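Local coordinates for protein TRAP dicarboxylate transporter-DctP subunit (Marinobacter aquaeolei, PDB 4PFI) that probably captures a small solute, perhaps an organic acid, in the periplasm and hands it to the membrane part of a TRAP-type transporter, at residues Leu42-Glu46 with Phe74-Ser78; Asn95-Pro101 with Ile246-Asn252; Asn115-Leu119 with Ala190-Tyr194. One frame throughout, in Å; residues are numbered along the deposited sequence.

Contact 1 of 3, residues Leu42-Glu46 with Phe74-Ser78; sequences LEEIE and FPYGS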
loop_
_atom_site.group_PDB
_atom_site.type_symbol
_atom_site.label_atom_id
_atom_site.label_comp_id
_atom_site.label_asym_id
_atom_site.label_seq_id
_atom_site.Cartn_x
_atom_site.Cartn_y
_atom_site.Cartn_z
ATOM N N LEU A 42 -4.708 8.140 10.079
ATOM C CA LEU A 42 -3.676 7.380 9.374
ATOM C C LEU A 42 -3.598 5.942 9.896
ATOM O O LEU A 42 -3.800 5.710 11.084
ATOM C CB LEU A 42 -2.323 8.024 9.599
ATOM C CG LEU A 42 -2.220 9.523 9.439
ATOM C CD1 LEU A 42 -0.823 9.913 9.774
ATOM C CD2 LEU A 42 -2.587 9.950 8.034
ATOM N N GLU A 43 -3.273 4.997 9.015
ATOM C CA GLU A 43 -2.984 3.623 9.428
ATOM C C GLU A 43 -1.566 3.469 9.982
ATOM O O GLU A 43 -1.216 2.415 10.508
ATOM C CB GLU A 43 -3.075 2.681 8.238
ATOM C CG GLU A 43 -4.379 2.663 7.525
ATOM C CD GLU A 43 -4.255 1.963 6.193
ATOM O OE1 GLU A 43 -3.234 2.190 5.491
ATOM O OE2 GLU A 43 -5.153 1.157 5.853
ATOM N N GLU A 44 -0.733 4.490 9.815
ATOM C CA GLU A 44 0.689 4.354 10.124
ATOM C C GLU A 44 1.155 5.411 11.150
ATOM O O GLU A 44 0.484 6.422 11.373
ATOM C CB GLU A 44 1.510 4.413 8.815
ATOM C CG GLU A 44 1.081 3.369 7.769
ATOM C CD GLU A 44 2.006 3.280 6.528
ATOM O OE1 GLU A 44 2.240 2.131 6.054
ATOM O OE2 GLU A 44 2.493 4.334 6.015
ATOM N N ILE A 45 2.293 5.179 11.785
ATOM C CA ILE A 45 2.772 6.089 12.826
ATOM C C ILE A 45 3.509 7.304 12.260
ATOM O O ILE A 45 3.675 7.458 11.043
ATOM C CB ILE A 45 3.752 5.393 13.802
ATOM C CG1 ILE A 45 4.882 4.701 13.028
ATOM C CG2 ILE A 45 3.036 4.390 14.676
ATOM C CD1 ILE A 45 6.130 4.468 13.859
ATOM N N GLU A 46 3.973 8.141 13.180
ATOM C CA GLU A 46 4.740 9.334 12.857
ATOM C C GLU A 46 6.046 8.946 12.173
ATOM O O GLU A 46 6.723 8.001 12.579
ATOM C CB GLU A 46 5.003 10.138 14.139
ATOM C CG GLU A 46 3.715 10.502 14.879
ATOM C CD GLU A 46 3.927 11.409 16.088
ATOM O OE1 GLU A 46 5.067 11.884 16.303
ATOM O OE2 GLU A 46 2.945 11.655 16.832
ATOM N N PHE A 74 -4.336 12.426 12.741
ATOM C CA PHE A 74 -4.373 11.359 13.732
ATOM C C PHE A 74 -3.570 10.131 13.270
ATOM O O PHE A 74 -4.099 9.238 12.604
ATOM C CB PHE A 74 -5.824 10.970 14.021
ATOM C CG PHE A 74 -6.636 12.088 14.622
ATOM C CD1 PHE A 74 -6.544 12.386 15.968
ATOM C CD2 PHE A 74 -7.468 12.858 13.832
ATOM C CE1 PHE A 74 -7.278 13.436 16.520
ATOM C CE2 PHE A 74 -8.209 13.906 14.382
ATOM C CZ PHE A 74 -8.108 14.189 15.726
ATOM N N PRO A 75 -2.279 10.096 13.616
ATOM C CA PRO A 75 -1.440 8.911 13.392
ATOM C C PRO A 75 -1.878 7.720 14.237
ATOM O O PRO A 75 -2.521 7.876 15.275
ATOM C CB PRO A 75 -0.039 9.368 13.815
ATOM C CG PRO A 75 -0.248 10.638 14.620
ATOM C CD PRO A 75 -1.518 11.250 14.124
ATOM N N TYR A 76 -1.522 6.533 13.758
ATOM C CA TYR A 76 -1.816 5.264 14.423
ATOM C C TYR A 76 -1.420 5.240 15.902
ATOM O O TYR A 76 -0.279 5.535 16.258
ATOM C CB TYR A 76 -1.110 4.131 13.687
ATOM C CG TYR A 76 -1.464 2.768 14.228
ATOM C CD1 TYR A 76 -2.567 2.069 13.736
ATOM C CD2 TYR A 76 -0.697 2.175 15.225
ATOM C CE1 TYR A 76 -2.897 0.814 14.223
ATOM C CE2 TYR A 76 -1.018 0.916 15.719
ATOM C CZ TYR A 76 -2.123 0.238 15.218
ATOM O OH TYR A 76 -2.448 -1.023 15.715
ATOM N N GLY A 77 -2.379 4.887 16.755
ATOM C CA GLY A 77 -2.184 4.905 18.195
ATOM C C GLY A 77 -3.065 5.939 18.882
ATOM O O GLY A 77 -3.636 5.673 19.936
ATOM N N SER A 78 -3.185 7.120 18.280
ATOM C CA SER A 78 -3.919 8.223 18.905
ATOM C C SER A 78 -5.435 8.169 18.632
ATOM O O SER A 78 -6.181 9.045 19.068
ATOM C CB SER A 78 -3.342 9.579 18.468
ATOM O OG SER A 78 -3.396 9.740 17.063
HETATM O O HOH W 1 -5.430 6.833 12.954
#
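Tyr76 and Pro75 pack into the bend made by residues 42-46, with Leu42 closing the end next to Phe74. The backbones are joined at two places. Leu42 N donates to Phe74 O at 2.8 Å, and Tyr76 N donates to Glu44 O at 3.1 Å. The second N-H comes in from above the carbonyl plane, 58° out of it, so it misses the lone pairs although the N-H itself points well at the oxygen. A water reinforces the Leu42-Phe74 end: it donates to Leu42 O at 2.7 Å and to Phe74 O at 2.8 Å, giving the Phe74 carbonyl two donors.

Strands 37-41 and 70-74 run parallel, with helix 49-65 connecting them in a beta-alpha-beta unit, and the two segments are the loops that leave the ends of these strands. In solute-binding proteins of this kind, such loops commonly border the cleft between the two domains.

Around these bonds the side chains settle differently. Leu42 reaches toward the proline with one branch, CD1 lying 3.8 Å from Pro75 CA, while helix 49-65 packs on the same side chain through Gln50, His51 and Ala54. Along the CB-CG side of the proline ring the extended Glu46 chain passes at a slant, its CG 4.0 Å from Pro75 CG. Tyr76 has its ring trans to its own N (chi1 -175°), which carries the ring past Glu43; CD1 comes within 3.5 Å of Glu43 O, and the phenol end continues away from residues 42-46. Ile45 sends CG2 to the Tyr76 backbone, 3.8 Å from Tyr76 O. Residues 75-78 form a turn, roughly type II, with Tyr76 and Gly77 at its corners; Pro75 O accepts from both the N and the OG of Ser78.

Contact 2 of 3, residues Asn95-Pro101 with Ile246-Asn252; sequences NLAFASP and IASVVAN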
loop_
_atom_site.group_PDB
_atom_site.type_symbol
_atom_site.label_atom_id
_atom_site.label_comp_id
_atom_site.label_asym_id
_atom_site.label_seq_id
_atom_site.Cartn_x
_atom_site.Cartn_y
_atom_site.Cartn_z
ATOM N N ASN A 95 -13.337 12.622 8.884
ATOM C CA ASN A 95 -13.643 13.017 7.517
ATOM C C ASN A 95 -12.803 12.248 6.494
ATOM O O ASN A 95 -13.303 11.843 5.444
ATOM C CB ASN A 95 -13.395 14.521 7.333
ATOM C CG ASN A 95 -14.060 15.361 8.404
ATOM O OD1 ASN A 95 -13.445 15.730 9.401
ATOM N ND2 ASN A 95 -15.324 15.664 8.202
ATOM N N LEU A 96 -11.520 12.086 6.807
ATOM C CA LEU A 96 -10.532 11.579 5.863
ATOM C C LEU A 96 -9.684 10.489 6.501
ATOM O O LEU A 96 -9.326 10.574 7.675
ATOM C CB LEU A 96 -9.595 12.717 5.435
ATOM C CG LEU A 96 -10.158 13.874 4.607
ATOM C CD1 LEU A 96 -9.234 15.111 4.676
ATOM C CD2 LEU A 96 -10.362 13.418 3.151
ATOM N N ALA A 97 -9.319 9.485 5.713
ATOM C CA ALA A 97 -8.436 8.430 6.200
ATOM C C ALA A 97 -7.690 7.766 5.065
ATOM O O ALA A 97 -8.102 7.816 3.910
ATOM C CB ALA A 97 -9.213 7.382 6.960
ATOM N N PHE A 98 -6.570 7.156 5.417
ATOM C CA PHE A 98 -5.886 6.262 4.518
ATOM C C PHE A 98 -6.526 4.890 4.667
ATOM O O PHE A 98 -6.946 4.496 5.756
ATOM C CB PHE A 98 -4.402 6.206 4.861
ATOM C CG PHE A 98 -3.593 7.282 4.195
ATOM C CD1 PHE A 98 -3.360 7.236 2.827
ATOM C CD2 PHE A 98 -3.055 8.329 4.922
ATOM C CE1 PHE A 98 -2.616 8.218 2.200
ATOM C CE2 PHE A 98 -2.307 9.297 4.290
ATOM C CZ PHE A 98 -2.092 9.240 2.928
ATOM N N ALA A 99 -6.604 4.160 3.567
ATOM C CA ALA A 99 -7.097 2.788 3.601
ATOM C C ALA A 99 -6.284 1.990 2.602
ATOM O O ALA A 99 -6.281 2.289 1.415
ATOM C CB ALA A 99 -8.581 2.722 3.246
ATOM N N SER A 100 -5.572 0.989 3.095
ATOM C CA SER A 100 -4.824 0.070 2.247
ATOM C C SER A 100 -5.671 -1.138 1.799
ATOM O O SER A 100 -6.772 -1.367 2.322
ATOM C CB SER A 100 -3.589 -0.365 3.009
ATOM O OG SER A 100 -2.818 0.793 3.324
ATOM N N PRO A 101 -5.178 -1.900 0.806
ATOM C CA PRO A 101 -5.951 -3.048 0.295
ATOM C C PRO A 101 -6.275 -4.061 1.389
ATOM O O PRO A 101 -7.402 -4.554 1.410
ATOM C CB PRO A 101 -5.038 -3.640 -0.788
ATOM C CG PRO A 101 -4.237 -2.458 -1.282
ATOM C CD PRO A 101 -3.989 -1.627 -0.022
ATOM N N ILE A 246 0.338 0.493 -2.166
ATOM C CA ILE A 246 -0.504 1.581 -2.634
ATOM C C ILE A 246 -1.609 1.795 -1.620
ATOM O O ILE A 246 -2.419 0.888 -1.401
ATOM C CB ILE A 246 -1.171 1.201 -3.952
ATOM C CG1 ILE A 246 -0.116 0.794 -4.991
ATOM C CG2 ILE A 246 -2.044 2.360 -4.465
ATOM C CD1 ILE A 246 0.823 1.925 -5.382
ATOM N N ALA A 247 -1.668 2.971 -0.999
ATOM C CA ALA A 247 -2.715 3.273 -0.023
ATOM C C ALA A 247 -3.786 4.179 -0.651
ATOM O O ALA A 247 -3.465 5.011 -1.498
ATOM C CB ALA A 247 -2.114 3.944 1.187
ATOM N N SER A 248 -5.047 4.008 -0.235
ATOM C CA SER A 248 -6.169 4.841 -0.692
ATOM C C SER A 248 -6.374 6.014 0.234
ATOM O O SER A 248 -6.253 5.863 1.452
ATOM C CB SER A 248 -7.489 4.051 -0.641
ATOM O OG SER A 248 -7.752 3.343 -1.821
ATOM N N VAL A 249 -6.734 7.170 -0.315
ATOM C CA VAL A 249 -7.289 8.239 0.519
ATOM C C VAL A 249 -8.801 8.259 0.325
ATOM O O VAL A 249 -9.290 8.433 -0.787
ATOM C CB VAL A 249 -6.695 9.636 0.191
ATOM C CG1 VAL A 249 -7.400 10.727 1.022
ATOM C CG2 VAL A 249 -5.188 9.666 0.430
ATOM N N VAL A 250 -9.549 8.073 1.403
ATOM C CA VAL A 250 -11.008 8.030 1.311
ATOM C C VAL A 250 -11.667 9.095 2.188
ATOM O O VAL A 250 -11.078 9.592 3.149
ATOM C CB VAL A 250 -11.564 6.636 1.724
ATOM C CG1 VAL A 250 -11.114 5.577 0.743
ATOM C CG2 VAL A 250 -11.167 6.294 3.160
ATOM N N ALA A 251 -12.909 9.428 1.857
ATOM C CA ALA A 251 -13.660 10.395 2.642
ATOM C C ALA A 251 -15.076 9.915 2.906
ATOM O O ALA A 251 -15.669 9.164 2.119
ATOM C CB ALA A 251 -13.689 11.747 1.947
ATOM N N ASN A 252 -15.613 10.365 4.031
ATOM C CA ASN A 252 -17.029 10.197 4.305
ATOM C C ASN A 252 -17.879 10.656 3.111
ATOM O O ASN A 252 -17.682 11.739 2.551
ATOM C CB ASN A 252 -17.429 10.947 5.569
ATOM C CG ASN A 252 -18.886 10.749 5.910
ATOM O OD1 ASN A 252 -19.729 11.587 5.591
ATOM N ND2 ASN A 252 -19.198 9.616 6.534
#
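Phe98 and Val249 make the tight centre of this strand pair. They sit opposite each other at a non-hydrogen-bonded position, and CE1 of the Phe98 ring comes to 3.4 Å from Val249 CG2, the methyl approaching at a slant. With CG beside the backbone N (chi1 -87°), the same ring also reaches Ala247, two residues away on the partner strand, CD1 3.9 Å from Ala247 CB. Phe40 and Tyr53 bring further rings to Phe98, while Leu96 CD2 meets Ala251 CB at 3.9 Å.

On the face carrying Ala97, Ala99, Ser248 and Val250 the side chains meet more loosely: Val250 CG2 stands 4.4 Å from both Ala97 CB and Ala99 CB. Between the two faces the backbones join the strands, Val250 N meeting Ala97 O at 2.9 Å almost head-on, with Ala99 N to Ser248 O and Ser248 N to Ala99 O both 2.7 Å. At the partly exposed end, Asn252 N still reaches Asn95 O, but both side chains turn to other partners: Asn95 to the N of Arg39, Asn252 to Thr89 O and to the start of helix 253-257, which it N-caps.

Strand 96-99 also pairs in parallel with 37-41, and 244-252 continues antiparallel to 149-164. One late strand running against its neighbours within an otherwise parallel domain sheet is the signature of the type II periplasmic binding protein fold.

Contact 3 of 3, residues Asn115-Leu119 with Ala190-Tyr194; sequences NLHFL and AFRSY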
loop_
_atom_site.group_PDB
_atom_site.type_symbol
_atom_site.label_atom_id
_atom_site.label_comp_id
_atom_site.label_asym_id
_atom_site.label_seq_id
_atom_site.Cartn_x
_atom_site.Cartn_y
_atom_site.Cartn_z
ATOM N N ASN A 115 -2.095 -5.713 -5.114
ATOM C CA ASN A 115 -1.205 -6.756 -4.596
ATOM C C ASN A 115 -0.806 -7.793 -5.665
ATOM O O ASN A 115 -0.089 -8.734 -5.353
ATOM C CB ASN A 115 -1.816 -7.487 -3.397
ATOM C CG ASN A 115 -2.271 -6.558 -2.271
ATOM O OD1 ASN A 115 -3.302 -6.812 -1.638
ATOM N ND2 ASN A 115 -1.518 -5.496 -2.011
ATOM N N LEU A 116 -1.275 -7.643 -6.905
ATOM C CA LEU A 116 -0.859 -8.550 -7.995
ATOM C C LEU A 116 0.593 -8.284 -8.415
ATOM O O LEU A 116 1.000 -7.133 -8.584
ATOM C CB LEU A 116 -1.788 -8.415 -9.211
ATOM C CG LEU A 116 -3.183 -9.037 -9.029
ATOM C CD1 LEU A 116 -4.070 -8.664 -10.184
ATOM C CD2 LEU A 116 -3.102 -10.562 -8.884
ATOM N N HIS A 117 1.387 -9.329 -8.588
ATOM C CA HIS A 117 2.800 -9.120 -8.910
ATOM C C HIS A 117 2.986 -8.806 -10.406
ATOM O O HIS A 117 2.311 -9.406 -11.239
ATOM C CB HIS A 117 3.627 -10.348 -8.509
ATOM C CG HIS A 117 3.706 -10.564 -7.024
ATOM N ND1 HIS A 117 4.491 -11.525 -6.452
ATOM C CD2 HIS A 117 3.078 -9.922 -6.001
ATOM C CE1 HIS A 117 4.351 -11.479 -5.133
ATOM N NE2 HIS A 117 3.498 -10.528 -4.843
ATOM N N PHE A 118 3.896 -7.877 -10.724
ATOM C CA PHE A 118 4.319 -7.590 -12.103
ATOM C C PHE A 118 3.188 -7.072 -12.992
ATOM O O PHE A 118 3.202 -7.289 -14.188
ATOM C CB PHE A 118 4.975 -8.829 -12.720
ATOM C CG PHE A 118 6.111 -9.366 -11.887
ATOM C CD1 PHE A 118 7.307 -8.665 -11.794
ATOM C CD2 PHE A 118 5.975 -10.545 -11.164
ATOM C CE1 PHE A 118 8.341 -9.122 -10.999
ATOM C CE2 PHE A 118 7.022 -11.010 -10.372
ATOM C CZ PHE A 118 8.204 -10.288 -10.291
ATOM N N LEU A 119 2.225 -6.364 -12.412
ATOM C CA LEU A 119 1.058 -5.934 -13.160
ATOM C C LEU A 119 1.175 -4.463 -13.530
ATOM O O LEU A 119 1.269 -4.114 -14.708
ATOM C CB LEU A 119 -0.217 -6.156 -12.349
ATOM C CG LEU A 119 -1.503 -5.717 -13.065
ATOM C CD1 LEU A 119 -2.021 -6.838 -13.948
ATOM C CD2 LEU A 119 -2.549 -5.290 -12.058
ATOM N N ALA A 190 -0.749 -14.854 -4.557
ATOM C CA ALA A 190 0.467 -14.449 -5.243
ATOM C C ALA A 190 1.662 -15.293 -4.800
ATOM O O ALA A 190 2.441 -15.769 -5.635
ATOM C CB ALA A 190 0.729 -12.972 -4.968
ATOM N N PHE A 191 1.803 -15.474 -3.485
ATOM C CA PHE A 191 2.945 -16.204 -2.923
ATOM C C PHE A 191 2.680 -17.718 -2.911
ATOM O O PHE A 191 3.599 -18.531 -3.002
ATOM C CB PHE A 191 3.282 -15.656 -1.534
ATOM C CG PHE A 191 3.987 -14.311 -1.587
ATOM C CD1 PHE A 191 5.358 -14.243 -1.835
ATOM C CD2 PHE A 191 3.277 -13.121 -1.448
ATOM C CE1 PHE A 191 6.003 -13.021 -1.927
ATOM C CE2 PHE A 191 3.923 -11.903 -1.544
ATOM C CZ PHE A 191 5.286 -11.850 -1.772
ATOM N N ARG A 192 1.415 -18.096 -2.836
ATOM C CA ARG A 192 1.060 -19.491 -2.987
ATOM C C ARG A 192 1.477 -19.939 -4.387
ATOM O O ARG A 192 1.872 -21.074 -4.583
ATOM C CB ARG A 192 -0.433 -19.678 -2.767
ATOM C CG ARG A 192 -0.838 -21.072 -2.455
ATOM C CD ARG A 192 -2.350 -21.125 -2.190
ATOM N NE ARG A 192 -2.737 -20.653 -0.841
ATOM C CZ ARG A 192 -3.511 -19.592 -0.571
ATOM N NH1 ARG A 192 -4.010 -18.824 -1.535
ATOM N NH2 ARG A 192 -3.795 -19.286 0.685
ATOM N N SER A 193 1.407 -19.042 -5.363
ATOM C CA SER A 193 1.828 -19.383 -6.732
ATOM C C SER A 193 3.292 -19.828 -6.799
ATOM O O SER A 193 3.643 -20.667 -7.608
ATOM C CB SER A 193 1.659 -18.194 -7.671
ATOM O OG SER A 193 0.328 -17.750 -7.710
ATOM N N TYR A 194 4.138 -19.248 -5.953
ATOM C CA TYR A 194 5.562 -19.598 -5.905
ATOM C C TYR A 194 5.798 -20.855 -5.076
ATOM O O TYR A 194 6.919 -21.368 -5.019
ATOM C CB TYR A 194 6.377 -18.435 -5.326
ATOM C CG TYR A 194 6.160 -17.124 -6.051
ATOM C CD1 TYR A 194 5.846 -17.102 -7.417
ATOM C CD2 TYR A 194 6.256 -15.919 -5.382
ATOM C CE1 TYR A 194 5.637 -15.918 -8.091
ATOM C CE2 TYR A 194 6.044 -14.728 -6.035
ATOM C CZ TYR A 194 5.731 -14.739 -7.395
ATOM O OH TYR A 194 5.540 -13.559 -8.046
#
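A buried histidine, His117, is gripped on several sides: Tyr194 OH hydrogen-bonds ND1 at 2.8 Å in the plane of the imidazole, while the ring drives its edge into the face of Phe191. The three form an aromatic cluster between the loop ahead of helix 124-132 and the 190-194 segment, which continues from helix 185-192. The His117-Phe191 pair is T-shaped, with planes at 80° and CE1 of the imidazole 3.5 Å from Phe191 CZ. Ala190, one residue earlier on the helix, supplies a CH-pi contact, its CB lying over one imidazole face 3.9 Å from the centroid. ND1 is thus bonded at the edge while a methyl covers one face, which should restrict the ring's rotation.

The two aromatic rings of the 190-194 segment extend the cluster: Phe191 stacks on Phe179 and pairs edge-to-face with Trp162, and Tyr194 meets Phe312 of helix 306-316. On the loop side, His117 O accepts from Arg320 NH2 on helix 318-339. Phe118, whose backbone is left-handed, brings CE2 to 3.8 Å from Tyr194 OH, which lies at the edge of its ring.

Contact 1 lies at the surface, whereas contacts 2 and 3 are buried. The first two belong to the same sheet region: strand 37-41 lies between 70-74 and 96-99, so contact 1 joins the loops beyond two strands and contact 2 extends the sheet on the far side. They touch directly, Leu42 packing on Phe98 and Glu43 hydrogen-bonding Ser100. Contact 3 stands across the chain's centre from both and meets contact 2 only where Pro101 packs on Asn115. Chemistry follows place: two backbone bonds and a water in contact 1, with glutamates at its margin, regular strand pairing with apolar filling in contact 2, and chiefly side chains, mostly aromatic, with no backbone hydrogen bond across contact 3.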